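Local coordinates for Esterase/lipase (Uncultured bacterium, PDB 3K6K), which probably hydrolyses carboxylic ester bonds, as an esterase/lipase of the alpha/beta hydrolase fold related to hormone-sensitive lipase, at residues K15-F21 with Y286-N291; Q105-S110 with I297-C301; V182-P186 with H281-M285. Numbering follows the deposited sequence.

Contact 1: K15-F21 with Y286-N291; sequences KMDPRDF and YGKFVN
Residues 15-17 run extended into a helix starting at Pro18, while 286-291 turns tightly, Phe289 N and Val290 N donating to Tyr286 O (2.7 and 2.8 Å), then extends at Val290 (phi/psi -115/143). The CA atoms of Lys15 and Phe289 lie 5.2 Å apart. One backbone hydrogen bond joins the segments, Met16 N to Phe289 O (2.8 Å, 158°); a water donates to Met16 O (2.9 Å) and accepts from Asn291 N (2.6 Å). Asp17, the N-cap, accepts Arg19 N on OD1 (2.9 Å). The N-terminal helix 18-30 of this hormone-sensitive lipase homologue is held beside the loop preceding helix 291-305. Phe21 (chi1 t) points into an aromatic cluster: its ring centroid is 5.1 Å from that of Tyr286 (planes at 57°) and 5.4 Å from that of Phe289 (18°, slid so the rings barely overlap), and Phe289 CB makes a CH-pi contact 4.0 Å from the Phe21 centroid. Val290 CG1 packs 3.7 Å from Phe21 CB. Lys15 lies across the turn, CE 3.1 Å from Gly287 O.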
loop_
_atom_site.group_PDB
_atom_site.type_symbol
_atom_site.label_atom_id
_atom_site.label_comp_id
_atom_site.label_asym_id
_atom_site.label_seq_id
_atom_site.Cartn_x
_atom_site.Cartn_y
_atom_site.Cartn_z
ATOM N N LYS A 15 -12.062 3.291 24.728
ATOM C CA LYS A 15 -11.997 2.387 23.574
ATOM C C LYS A 15 -11.681 0.946 23.996
ATOM O O LYS A 15 -11.156 0.709 25.069
ATOM C CB LYS A 15 -10.920 2.883 22.634
ATOM C CG LYS A 15 -11.196 4.279 22.015
ATOM C CD LYS A 15 -12.332 4.303 20.948
ATOM C CE LYS A 15 -12.424 5.653 20.205
ATOM N NZ LYS A 15 -13.358 6.553 20.903
ATOM N N MET A 16 -12.045 -0.026 23.184
ATOM C CA MET A 16 -11.655 -1.404 23.430
ATOM C C MET A 16 -10.245 -1.645 22.895
ATOM O O MET A 16 -9.838 -1.006 21.934
ATOM C CB MET A 16 -12.508 -2.399 22.636
ATOM C CG MET A 16 -13.962 -2.128 22.526
ATOM S SD MET A 16 -14.782 -3.405 23.418
ATOM C CE MET A 16 -14.459 -2.741 25.041
ATOM N N ASP A 17 -9.553 -2.631 23.478
ATOM C CA ASP A 17 -8.388 -3.213 22.832
ATOM C C ASP A 17 -8.827 -3.856 21.521
ATOM O O ASP A 17 -9.799 -4.592 21.511
ATOM C CB ASP A 17 -7.700 -4.306 23.687
ATOM C CG ASP A 17 -6.402 -4.751 23.060
ATOM O OD1 ASP A 17 -6.377 -5.689 22.215
ATOM O OD2 ASP A 17 -5.379 -4.082 23.328
ATOM N N PRO A 18 -8.105 -3.599 20.423
ATOM C CA PRO A 18 -8.623 -4.224 19.232
ATOM C C PRO A 18 -8.908 -5.727 19.311
ATOM O O PRO A 18 -9.889 -6.192 18.705
ATOM C CB PRO A 18 -7.563 -3.894 18.189
ATOM C CG PRO A 18 -7.190 -2.495 18.569
ATOM C CD PRO A 18 -7.063 -2.597 20.091
ATOM N N ARG A 19 -8.110 -6.490 20.036
ATOM C CA ARG A 19 -8.308 -7.944 20.044
ATOM C C ARG A 19 -9.616 -8.305 20.784
ATOM O O ARG A 19 -10.219 -9.349 20.519
ATOM C CB ARG A 19 -7.090 -8.682 20.601
ATOM C CG ARG A 19 -5.899 -8.780 19.604
ATOM C CD ARG A 19 -4.761 -9.564 20.278
ATOM N NE ARG A 19 -5.198 -10.944 20.575
ATOM C CZ ARG A 19 -4.562 -11.851 21.328
ATOM N NH1 ARG A 19 -3.389 -11.595 21.910
ATOM N NH2 ARG A 19 -5.119 -13.049 21.485
ATOM N N ASP A 20 -10.051 -7.395 21.654
ATOM C CA ASP A 20 -11.244 -7.607 22.464
ATOM C C ASP A 20 -12.449 -7.337 21.596
ATOM O O ASP A 20 -13.428 -8.049 21.702
ATOM C CB ASP A 20 -11.232 -6.777 23.785
ATOM C CG ASP A 20 -10.117 -7.251 24.740
ATOM O OD1 ASP A 20 -9.645 -8.416 24.526
ATOM O OD2 ASP A 20 -9.664 -6.497 25.663
ATOM N N PHE A 21 -12.338 -6.341 20.713
ATOM C CA PHE A 21 -13.428 -5.997 19.832
ATOM C C PHE A 21 -13.607 -7.145 18.843
ATOM O O PHE A 21 -14.728 -7.492 18.520
ATOM C CB PHE A 21 -13.164 -4.674 19.088
ATOM C CG PHE A 21 -14.319 -4.235 18.161
ATOM C CD1 PHE A 21 -14.080 -3.930 16.817
ATOM C CD2 PHE A 21 -15.619 -4.110 18.648
ATOM C CE1 PHE A 21 -15.113 -3.518 15.979
ATOM C CE2 PHE A 21 -16.677 -3.705 17.815
ATOM C CZ PHE A 21 -16.406 -3.411 16.462
ATOM N N TYR A 286 -16.458 1.590 13.213
ATOM C CA TYR A 286 -16.439 1.308 14.635
ATOM C C TYR A 286 -15.619 2.287 15.497
ATOM O O TYR A 286 -15.132 1.915 16.574
ATOM C CB TYR A 286 -16.050 -0.162 14.864
ATOM C CG TYR A 286 -16.850 -1.106 13.925
ATOM C CD1 TYR A 286 -16.219 -1.865 12.941
ATOM C CD2 TYR A 286 -18.231 -1.231 14.044
ATOM C CE1 TYR A 286 -16.968 -2.692 12.079
ATOM C CE2 TYR A 286 -18.977 -2.066 13.226
ATOM C CZ TYR A 286 -18.357 -2.791 12.246
ATOM O OH TYR A 286 -19.127 -3.558 11.409
ATOM N N GLY A 287 -15.500 3.536 15.048
ATOM C CA GLY A 287 -14.868 4.598 15.846
ATOM C C GLY A 287 -15.360 4.523 17.271
ATOM O O GLY A 287 -14.581 4.632 18.207
ATOM N N LYS A 288 -16.651 4.267 17.456
ATOM C CA LYS A 288 -17.181 4.170 18.798
ATOM C C LYS A 288 -16.386 3.212 19.712
ATOM O O LYS A 288 -16.210 3.532 20.895
ATOM C CB LYS A 288 -18.656 3.806 18.730
ATOM C CG LYS A 288 -19.283 3.393 20.042
ATOM C CD LYS A 288 -20.800 3.214 19.838
ATOM C CE LYS A 288 -21.625 3.385 21.119
ATOM N NZ LYS A 288 -22.991 2.768 20.953
ATOM N N PHE A 289 -15.904 2.097 19.133
ATOM C CA PHE A 289 -15.218 0.963 19.806
ATOM C C PHE A 289 -13.713 0.903 19.622
ATOM O O PHE A 289 -12.989 0.712 20.599
ATOM C CB PHE A 289 -15.833 -0.380 19.375
ATOM C CG PHE A 289 -17.327 -0.427 19.600
ATOM C CD1 PHE A 289 -18.203 -0.368 18.521
ATOM C CD2 PHE A 289 -17.846 -0.368 20.904
ATOM C CE1 PHE A 289 -19.589 -0.372 18.730
ATOM C CE2 PHE A 289 -19.249 -0.318 21.123
ATOM C CZ PHE A 289 -20.112 -0.354 20.039
ATOM N N VAL A 290 -13.206 1.028 18.396
ATOM C CA VAL A 290 -11.758 0.962 18.269
ATOM C C VAL A 290 -11.169 2.294 17.784
ATOM O O VAL A 290 -11.750 2.992 16.962
ATOM C CB VAL A 290 -11.303 -0.236 17.427
ATOM C CG1 VAL A 290 -11.557 -1.509 18.165
ATOM C CG2 VAL A 290 -12.033 -0.256 16.055
ATOM N N ASN A 291 -10.012 2.630 18.308
ATOM C CA ASN A 291 -9.339 3.903 18.032
ATOM C C ASN A 291 -8.853 4.042 16.579
ATOM O O ASN A 291 -9.002 5.123 15.989
ATOM C CB ASN A 291 -8.179 4.094 18.997
ATOM C CG ASN A 291 -7.547 5.483 18.876
ATOM O OD1 ASN A 291 -6.317 5.570 18.628
ATOM N ND2 ASN A 291 -8.382 6.594 19.021
HETATM O O HOH W 1 -9.083 1.218 20.263
#

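Contact 2: Q105-S110 with I297-C301; sequences QLAKQS and IKEIC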
loop_
_atom_site.group_PDB
_atom_site.type_symbol
_atom_site.label_atom_id
_atom_site.label_comp_id
_atom_site.label_asym_id
_atom_site.label_seq_id
_atom_site.Cartn_x
_atom_site.Cartn_y
_atom_site.Cartn_z
ATOM N N GLN A 105 -18.971 11.238 9.149
ATOM C CA GLN A 105 -17.578 11.562 9.540
ATOM C C GLN A 105 -16.781 11.982 8.302
ATOM O O GLN A 105 -16.100 13.000 8.323
ATOM C CB GLN A 105 -16.867 10.418 10.318
ATOM C CG GLN A 105 -17.473 10.031 11.643
ATOM C CD GLN A 105 -17.392 11.158 12.698
ATOM O OE1 GLN A 105 -18.085 11.127 13.759
ATOM N NE2 GLN A 105 -16.554 12.147 12.419
ATOM N N LEU A 106 -16.891 11.239 7.202
ATOM C CA LEU A 106 -16.170 11.645 5.986
ATOM C C LEU A 106 -16.542 13.109 5.670
ATOM O O LEU A 106 -15.665 13.929 5.396
ATOM C CB LEU A 106 -16.434 10.669 4.862
ATOM C CG LEU A 106 -15.918 9.252 5.092
ATOM C CD1 LEU A 106 -16.445 8.281 4.015
ATOM C CD2 LEU A 106 -14.387 9.260 5.150
ATOM N N ALA A 107 -17.837 13.446 5.705
ATOM C CA ALA A 107 -18.285 14.813 5.361
ATOM C C ALA A 107 -17.711 15.929 6.309
ATOM O O ALA A 107 -17.127 16.893 5.849
ATOM C CB ALA A 107 -19.824 14.867 5.295
ATOM N N LYS A 108 -17.878 15.772 7.618
ATOM C CA LYS A 108 -17.404 16.733 8.562
ATOM C C LYS A 108 -15.869 16.975 8.511
ATOM O O LYS A 108 -15.426 18.128 8.357
ATOM C CB LYS A 108 -17.815 16.310 9.973
ATOM C CG LYS A 108 -17.405 17.287 11.053
ATOM C CD LYS A 108 -18.124 16.928 12.342
ATOM C CE LYS A 108 -17.833 17.915 13.475
ATOM N NZ LYS A 108 -18.782 19.106 13.483
ATOM N N GLN A 109 -15.080 15.895 8.633
ATOM C CA GLN A 109 -13.613 15.965 8.611
ATOM C C GLN A 109 -12.995 16.318 7.239
ATOM O O GLN A 109 -11.796 16.633 7.125
ATOM C CB GLN A 109 -13.032 14.657 9.104
ATOM C CG GLN A 109 -13.839 14.033 10.188
ATOM C CD GLN A 109 -13.025 13.340 11.213
ATOM O OE1 GLN A 109 -13.419 12.283 11.718
ATOM N NE2 GLN A 109 -11.887 13.938 11.572
ATOM N N SER A 110 -13.782 16.284 6.189
ATOM C CA SER A 110 -13.217 16.678 4.918
ATOM C C SER A 110 -13.766 17.997 4.392
ATOM O O SER A 110 -13.402 18.398 3.280
ATOM C CB SER A 110 -13.469 15.581 3.901
ATOM O OG SER A 110 -14.877 15.428 3.849
ATOM N N ILE A 297 -10.122 7.394 9.245
ATOM C CA ILE A 297 -10.947 8.477 8.806
ATOM C C ILE A 297 -10.156 9.794 8.718
ATOM O O ILE A 297 -10.263 10.544 7.740
ATOM C CB ILE A 297 -12.245 8.487 9.663
ATOM C CG1 ILE A 297 -13.165 7.293 9.160
ATOM C CG2 ILE A 297 -13.011 9.736 9.481
ATOM C CD1 ILE A 297 -14.250 6.879 10.156
ATOM N N LYS A 298 -9.321 10.051 9.708
ATOM C CA LYS A 298 -8.579 11.277 9.760
ATOM C C LYS A 298 -7.652 11.320 8.553
ATOM O O LYS A 298 -7.646 12.320 7.828
ATOM C CB LYS A 298 -7.783 11.362 11.066
ATOM C CG LYS A 298 -7.382 12.807 11.499
ATOM C CD LYS A 298 -8.502 13.542 12.366
ATOM C CE LYS A 298 -8.411 13.307 13.897
ATOM N NZ LYS A 298 -9.015 12.011 14.388
ATOM N N GLU A 299 -6.917 10.227 8.323
ATOM C CA GLU A 299 -5.989 10.152 7.211
ATOM C C GLU A 299 -6.656 10.226 5.831
ATOM O O GLU A 299 -6.118 10.906 4.928
ATOM C CB GLU A 299 -5.118 8.903 7.301
ATOM C CG GLU A 299 -4.232 8.924 8.483
ATOM C CD GLU A 299 -3.361 7.694 8.624
ATOM O OE1 GLU A 299 -2.615 7.679 9.627
ATOM O OE2 GLU A 299 -3.404 6.772 7.762
ATOM N N ILE A 300 -7.799 9.531 5.685
ATOM C CA ILE A 300 -8.557 9.511 4.449
ATOM C C ILE A 300 -8.964 10.912 4.095
ATOM O O ILE A 300 -8.902 11.304 2.918
ATOM C CB ILE A 300 -9.839 8.671 4.542
ATOM C CG1 ILE A 300 -9.555 7.151 4.488
ATOM C CG2 ILE A 300 -10.793 9.020 3.386
ATOM C CD1 ILE A 300 -10.626 6.359 5.180
ATOM N N CYS A 301 -9.384 11.661 5.118
ATOM C CA CYS A 301 -9.849 13.027 4.902
ATOM C C CYS A 301 -8.675 13.914 4.528
ATOM O O CYS A 301 -8.787 14.718 3.616
ATOM C CB CYS A 301 -10.671 13.571 6.092
ATOM S SG CYS A 301 -12.349 12.798 6.155
#
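Two helices meet here without a single hydrogen bond between them: their local axes approach to 9.2 Å and cross at -57°, and the contact buries 352 Å² in all. The sulfur of Cys301 supplies much of the fit. Cys301 (chi1 m) points its CA-to-CB bond at the other helix, and its SG lies against residues Leu106 to Ser110, 3.6 Å from Gln109 CB and 3.8 Å from Ser110 CB. Cys301 CB also comes within 3.4 Å of Gln109 O, and the CA atoms of Ser110 and Cys301, 5.0 Å apart, are the nearest CA pair. Purely apolar contacts are made by Leu106, whose CD2 reaches Ile300 CG2 at 4.0 Å and Cys301 SG at 4.2 Å. In the alpha/beta hydrolase fold, helices pack against the central sheet, and this pair does so together: Leu106 also touches Tyr85 of strand 82-86, and Ile300 touches Val182 and Leu184 of strand 180-184. The remaining contacts bring the glutamines against aliphatic groups. Gln105 CB lies 4.0 Å from Ile297 CG2; the same methyl is 3.4 Å from Gln109 OE1, while Gln109 NE2 sits 3.5 Å from Lys298 CD, a van der Waals approach at the more exposed margin.

Contact 3: V182-P186 with H281-M285; sequences VMLSP and HVFQM
Ser185 overlaps the imidazole of His281, its CB 3.4 Å from ND1, and turns its hydroxyl (chi1 m) to the peptide that follows His281: Val282 N donates to Ser185 OG at 3.1 Å, 161°. Strand 182-184 ends just before Ser185, which has positive phi/psi (50/55); so does Val282 (39/55), which precedes the 3-10 segment 283-285. The CA atoms of these two residues are 5.6 Å apart, the nearest CA pair across the segments. Glu251 is hydrogen-bonded to both Ser185 OG and His281 ND1, and with Ser157 at a GxSxG nucleophile elbow the geometry is consistent with a Ser-His-Glu catalytic triad of the alpha/beta hydrolase fold; Ser185 would thereby link the presumed acid to the backbone beside the histidine. A water donates to Ser185 OG (2.8 Å) and Gln284 OE1 (2.9 Å), bridging them. Leu184 CG meets Gln284 CD at 3.6 Å, the glutamine folded back by chi1 m and chi2 p. Leu184 CB lies 4.4 Å from Val282 CG1, and Val282 CG2 3.9 Å from Ser185 CB.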
loop_
_atom_site.group_PDB
_atom_site.type_symbol
_atom_site.label_atom_id
_atom_site.label_comp_id
_atom_site.label_asym_id
_atom_site.label_seq_id
_atom_site.Cartn_x
_atom_site.Cartn_y
_atom_site.Cartn_z
ATOM N N VAL A 182 -11.278 6.785 -3.272
ATOM C CA VAL A 182 -11.043 6.105 -1.974
ATOM C C VAL A 182 -11.818 4.798 -1.788
ATOM O O VAL A 182 -13.022 4.723 -2.061
ATOM C CB VAL A 182 -11.314 7.002 -0.811
ATOM C CG1 VAL A 182 -10.878 6.325 0.497
ATOM C CG2 VAL A 182 -10.546 8.326 -0.983
ATOM N N MET A 183 -11.154 3.756 -1.293
ATOM C CA MET A 183 -11.797 2.442 -1.104
ATOM C C MET A 183 -11.478 1.794 0.257
ATOM O O MET A 183 -10.331 1.620 0.628
ATOM C CB MET A 183 -11.446 1.463 -2.251
ATOM C CG MET A 183 -11.890 1.937 -3.635
ATOM S SD MET A 183 -11.148 0.898 -4.909
ATOM C CE MET A 183 -9.677 1.838 -5.279
ATOM N N LEU A 184 -12.512 1.425 0.998
ATOM C CA LEU A 184 -12.365 0.909 2.351
ATOM C C LEU A 184 -12.669 -0.592 2.211
ATOM O O LEU A 184 -13.817 -0.941 1.886
ATOM C CB LEU A 184 -13.400 1.645 3.235
ATOM C CG LEU A 184 -13.076 2.966 3.932
ATOM C CD1 LEU A 184 -11.877 3.740 3.348
ATOM C CD2 LEU A 184 -14.271 3.908 4.244
ATOM N N SER A 185 -11.658 -1.474 2.351
ATOM C CA SER A 185 -11.833 -2.926 2.237
ATOM C C SER A 185 -12.595 -3.318 0.961
ATOM O O SER A 185 -13.606 -4.057 1.040
ATOM C CB SER A 185 -12.646 -3.476 3.424
ATOM O OG SER A 185 -11.976 -3.322 4.693
ATOM N N PRO A 186 -12.109 -2.875 -0.222
ATOM C CA PRO A 186 -12.878 -3.082 -1.438
ATOM C C PRO A 186 -13.128 -4.559 -1.803
ATOM O O PRO A 186 -12.248 -5.413 -1.624
ATOM C CB PRO A 186 -12.044 -2.358 -2.513
ATOM C CG PRO A 186 -10.733 -2.212 -1.965
ATOM C CD PRO A 186 -10.798 -2.261 -0.491
ATOM N N HIS A 281 -13.182 -6.066 8.776
ATOM C CA HIS A 281 -13.749 -5.531 7.568
ATOM C C HIS A 281 -14.378 -4.175 7.817
ATOM O O HIS A 281 -15.137 -4.029 8.771
ATOM C CB HIS A 281 -14.826 -6.496 7.130
ATOM C CG HIS A 281 -15.195 -6.374 5.692
ATOM N ND1 HIS A 281 -14.255 -6.247 4.693
ATOM C CD2 HIS A 281 -16.408 -6.367 5.081
ATOM C CE1 HIS A 281 -14.873 -6.172 3.530
ATOM N NE2 HIS A 281 -16.175 -6.244 3.734
ATOM N N VAL A 282 -14.107 -3.216 6.939
ATOM C CA VAL A 282 -14.608 -1.844 7.028
ATOM C C VAL A 282 -14.615 -1.301 8.485
ATOM O O VAL A 282 -15.608 -0.802 8.993
ATOM C CB VAL A 282 -15.995 -1.620 6.322
ATOM C CG1 VAL A 282 -16.220 -0.120 6.171
ATOM C CG2 VAL A 282 -16.087 -2.298 4.882
ATOM N N PHE A 283 -13.465 -1.342 9.127
ATOM C CA PHE A 283 -13.376 -0.990 10.531
ATOM C C PHE A 283 -13.731 0.441 10.834
ATOM O O PHE A 283 -14.004 0.748 12.018
ATOM C CB PHE A 283 -11.975 -1.304 11.074
ATOM C CG PHE A 283 -10.859 -0.416 10.514
ATOM C CD1 PHE A 283 -10.445 0.711 11.211
ATOM C CD2 PHE A 283 -10.201 -0.755 9.348
ATOM C CE1 PHE A 283 -9.427 1.504 10.715
ATOM C CE2 PHE A 283 -9.170 -0.003 8.861
ATOM C CZ PHE A 283 -8.798 1.152 9.520
ATOM N N GLN A 284 -13.730 1.298 9.796
ATOM C CA GLN A 284 -14.015 2.699 9.953
ATOM C C GLN A 284 -15.465 2.903 10.457
ATOM O O GLN A 284 -15.834 4.033 10.790
ATOM C CB GLN A 284 -13.733 3.529 8.636
ATOM C CG GLN A 284 -12.296 3.441 8.017
ATOM C CD GLN A 284 -12.014 2.069 7.299
ATOM O OE1 GLN A 284 -12.861 1.140 7.317
ATOM N NE2 GLN A 284 -10.843 1.959 6.680
ATOM N N MET A 285 -16.286 1.843 10.433
ATOM C CA MET A 285 -17.602 1.878 11.059
ATOM C C MET A 285 -17.587 1.953 12.609
ATOM O O MET A 285 -18.610 2.343 13.243
ATOM C CB MET A 285 -18.492 0.687 10.627
ATOM C CG MET A 285 -18.520 0.443 9.151
ATOM S SD MET A 285 -19.718 1.298 8.105
ATOM C CE MET A 285 -21.195 0.314 8.329
HETATM O O HOH W 2 -11.406 -0.782 5.650
#

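In the fold
From the N terminus, residues 15-21 open the widest loop, which contact 1 closes 265 residues later at 286-291. Segment 105-110 begins next and finds its partner, 297-301, beyond that closure, so contacts 1 and 2 cross; their nearest atoms are about 6 Å apart, so they do not touch. Contact 3, joining 182-186 to 281-285, opens and closes within both spans. It touches each of the others: Tyr286 CE1 lies 4.0 Å from His281 O, and Ile300 CD1 lies 3.4 Å from Leu184 CD1. The run 281-301 thus meets, in turn, sheet strand 180-184, the N-terminal helix 18-30 and helix 96-110.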